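Local coordinates for glyoxalase family protein (Enterococcus faecalis, PDB 2P25), which is of unknown function but belongs to the glyoxalase/bleomycin resistance protein/dioxygenase superfamily, built from paired beta-alpha-beta-beta-beta modules, at residues Glu39-Lys44 with Phe57-Phe62. Numbering follows the deposited sequence.
Sequences EKNDIK and FISDQF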
loop_
_atom_site.group_PDB
_atom_site.type_symbol
_atom_site.label_atom_id
_atom_site.label_comp_id
_atom_site.label_asym_id
_atom_site.label_seq_id
_atom_site.Cartn_x
_atom_site.Cartn_y
_atom_site.Cartn_z
ATOM N N GLU A 39 -20.785 13.858 0.116
ATOM C CA GLU A 39 -21.427 12.701 -0.479
ATOM C C GLU A 39 -20.989 11.387 0.148
ATOM O O GLU A 39 -21.760 10.418 0.132
ATOM C CB GLU A 39 -21.091 12.661 -1.974
ATOM C CG GLU A 39 -22.098 11.914 -2.846
ATOM C CD GLU A 39 -23.390 12.692 -3.063
ATOM O OE1 GLU A 39 -23.417 13.918 -2.773
ATOM O OE2 GLU A 39 -24.374 12.075 -3.529
ATOM N N LYS A 40 -19.776 11.353 0.709
ATOM C CA LYS A 40 -19.043 10.083 0.802
ATOM C C LYS A 40 -18.842 9.266 2.078
ATOM O O LYS A 40 -18.259 8.189 1.994
ATOM C CB LYS A 40 -17.792 10.101 -0.086
ATOM C CG LYS A 40 -18.126 9.642 -1.502
ATOM C CD LYS A 40 -17.026 9.938 -2.483
ATOM C CE LYS A 40 -17.384 9.432 -3.876
ATOM N NZ LYS A 40 -16.462 9.994 -4.916
ATOM N N ASN A 41 -19.204 9.734 3.270
ATOM C CA ASN A 41 -19.090 11.082 3.715
ATOM C C ASN A 41 -17.812 10.989 4.558
ATOM O O ASN A 41 -17.742 10.307 5.599
ATOM C CB ASN A 41 -20.274 11.480 4.581
ATOM C CG ASN A 41 -20.438 10.587 5.813
ATOM O OD1 ASN A 41 -20.150 9.382 5.787
ATOM N ND2 ASN A 41 -20.901 11.186 6.901
ATOM N N ASP A 42 -16.770 11.617 4.062
ATOM C CA ASP A 42 -15.473 11.395 4.648
ATOM C C ASP A 42 -14.668 12.660 4.528
ATOM O O ASP A 42 -15.182 13.700 4.088
ATOM C CB ASP A 42 -14.767 10.172 4.009
ATOM C CG ASP A 42 -14.562 10.299 2.495
ATOM O OD1 ASP A 42 -14.678 11.411 1.946
ATOM O OD2 ASP A 42 -14.266 9.270 1.843
ATOM N N ILE A 43 -13.430 12.570 4.979
ATOM C CA ILE A 43 -12.427 13.584 4.752
ATOM C C ILE A 43 -11.318 12.915 3.944
ATOM O O ILE A 43 -10.920 11.792 4.265
ATOM C CB ILE A 43 -11.856 14.139 6.079
ATOM C CG1 ILE A 43 -12.965 14.829 6.884
ATOM C CG2 ILE A 43 -10.691 15.121 5.802
ATOM C CD1 ILE A 43 -12.563 15.227 8.267
ATOM N N LYS A 44 -10.856 13.592 2.886
ATOM C CA LYS A 44 -9.735 13.111 2.082
ATOM C C LYS A 44 -8.522 13.989 2.377
ATOM O O LYS A 44 -8.512 15.176 2.070
ATOM C CB LYS A 44 -10.068 13.142 0.589
ATOM C CG LYS A 44 -9.093 12.390 -0.296
ATOM C CD LYS A 44 -9.589 12.340 -1.756
ATOM C CE LYS A 44 -8.527 11.733 -2.657
ATOM N NZ LYS A 44 -7.330 12.612 -2.739
ATOM N N PHE A 57 -8.233 8.468 3.632
ATOM C CA PHE A 57 -9.676 8.671 3.662
ATOM C C PHE A 57 -10.107 8.424 5.104
ATOM O O PHE A 57 -9.817 7.375 5.643
ATOM C CB PHE A 57 -10.373 7.660 2.729
ATOM C CG PHE A 57 -10.061 7.894 1.271
ATOM C CD1 PHE A 57 -10.932 8.626 0.464
ATOM C CD2 PHE A 57 -8.895 7.381 0.720
ATOM C CE1 PHE A 57 -10.625 8.848 -0.887
ATOM C CE2 PHE A 57 -8.572 7.612 -0.614
ATOM C CZ PHE A 57 -9.443 8.327 -1.421
ATOM N N ILE A 58 -10.768 9.405 5.724
ATOM C CA ILE A 58 -11.083 9.331 7.141
ATOM C C ILE A 58 -12.597 9.263 7.323
ATOM O O ILE A 58 -13.311 10.156 6.904
ATOM C CB ILE A 58 -10.528 10.572 7.916
ATOM C CG1 ILE A 58 -9.025 10.753 7.639
ATOM C CG2 ILE A 58 -10.761 10.443 9.432
ATOM C CD1 ILE A 58 -8.486 12.094 8.032
ATOM N N SER A 59 -13.070 8.230 7.999
ATOM C CA SER A 59 -14.519 8.005 8.157
ATOM C C SER A 59 -14.781 7.022 9.291
ATOM O O SER A 59 -14.069 6.034 9.442
ATOM C CB SER A 59 -15.121 7.464 6.859
ATOM O OG SER A 59 -16.520 7.207 6.993
ATOM N N ASP A 60 -15.854 7.254 10.036
ATOM C CA ASP A 60 -16.242 6.281 11.046
ATOM C C ASP A 60 -17.025 5.108 10.448
ATOM O O ASP A 60 -17.480 4.238 11.176
ATOM C CB ASP A 60 -17.014 6.951 12.193
ATOM C CG ASP A 60 -18.344 7.500 11.754
ATOM O OD1 ASP A 60 -18.651 7.462 10.548
ATOM O OD2 ASP A 60 -19.101 7.983 12.636
ATOM N N GLN A 61 -17.156 5.061 9.131
ATOM C CA GLN A 61 -17.931 3.992 8.491
ATOM C C GLN A 61 -17.135 2.702 8.257
ATOM O O GLN A 61 -17.720 1.610 8.046
ATOM C CB GLN A 61 -18.556 4.495 7.194
ATOM C CG GLN A 61 -19.617 5.572 7.474
ATOM C CD GLN A 61 -20.831 5.012 8.221
ATOM O OE1 GLN A 61 -20.985 5.205 9.436
ATOM N NE2 GLN A 61 -21.675 4.283 7.503
ATOM N N PHE A 62 -15.812 2.812 8.288
ATOM C CA PHE A 62 -14.973 1.662 7.978
ATOM C C PHE A 62 -14.888 0.727 9.190
ATOM O O PHE A 62 -14.454 1.147 10.252
ATOM C CB PHE A 62 -13.546 2.111 7.646
ATOM C CG PHE A 62 -13.436 3.137 6.551
ATOM C CD1 PHE A 62 -14.017 2.937 5.308
ATOM C CD2 PHE A 62 -12.686 4.297 6.764
ATOM C CE1 PHE A 62 -13.874 3.893 4.289
ATOM C CE2 PHE A 62 -12.515 5.244 5.746
ATOM C CZ PHE A 62 -13.102 5.061 4.524
HETATM O O HOH W 1 -17.374 6.220 4.471
#
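Ile43 pairs with Ile58 and Lys44 with Phe57 where strands 42-49 and 52-58 meet at the open end of their antiparallel beta hairpin. Ile43 and Ile58 form the hydrogen-bonded pair: Ile43 N donates to Ile58 O (3.1 Å) in the plane of that carbonyl, and Ile58 N returns a shorter bond to Ile43 O (2.8 Å). Ile43 O also receives a CA-H...O contact from Phe57. The two isoleucines share one face of the sheet, Ile43 CB to Ile58 CB 4.2 Å.

On the other face, in the non-hydrogen-bonded pair, the aliphatic chain of Lys44 runs beside Phe57, pointing the same way. With CG anti to the backbone N (chi1 -167°), Lys44 sets that carbon over one face of the Phe57 ring, and Lys44 CE is 3.7 Å from Phe57 CZ. Asp42 OD2 approaches the ring edge, 3.7 Å from Phe57 CD1. Outside partners hold the polar ends, Lys44 NZ by salt bridges to Asp46 and Glu55 and Asp42 OD2 by one to Arg37, while Arg75 of the second subunit makes a cation-pi contact with Phe57. Beyond the strands, Ser59 OG accepts from Gln61 N (3.1 Å), an ST turn, and a water links this hydroxyl to Lys40 O.

Strands 30-37 and 6-13 flank the hairpin through backbone hydrogen bonds of Lys44 with Asn35 and of Phe57 with Ile11 and Ala13, and Tyr16 of helix 16-26 touches both isoleucines.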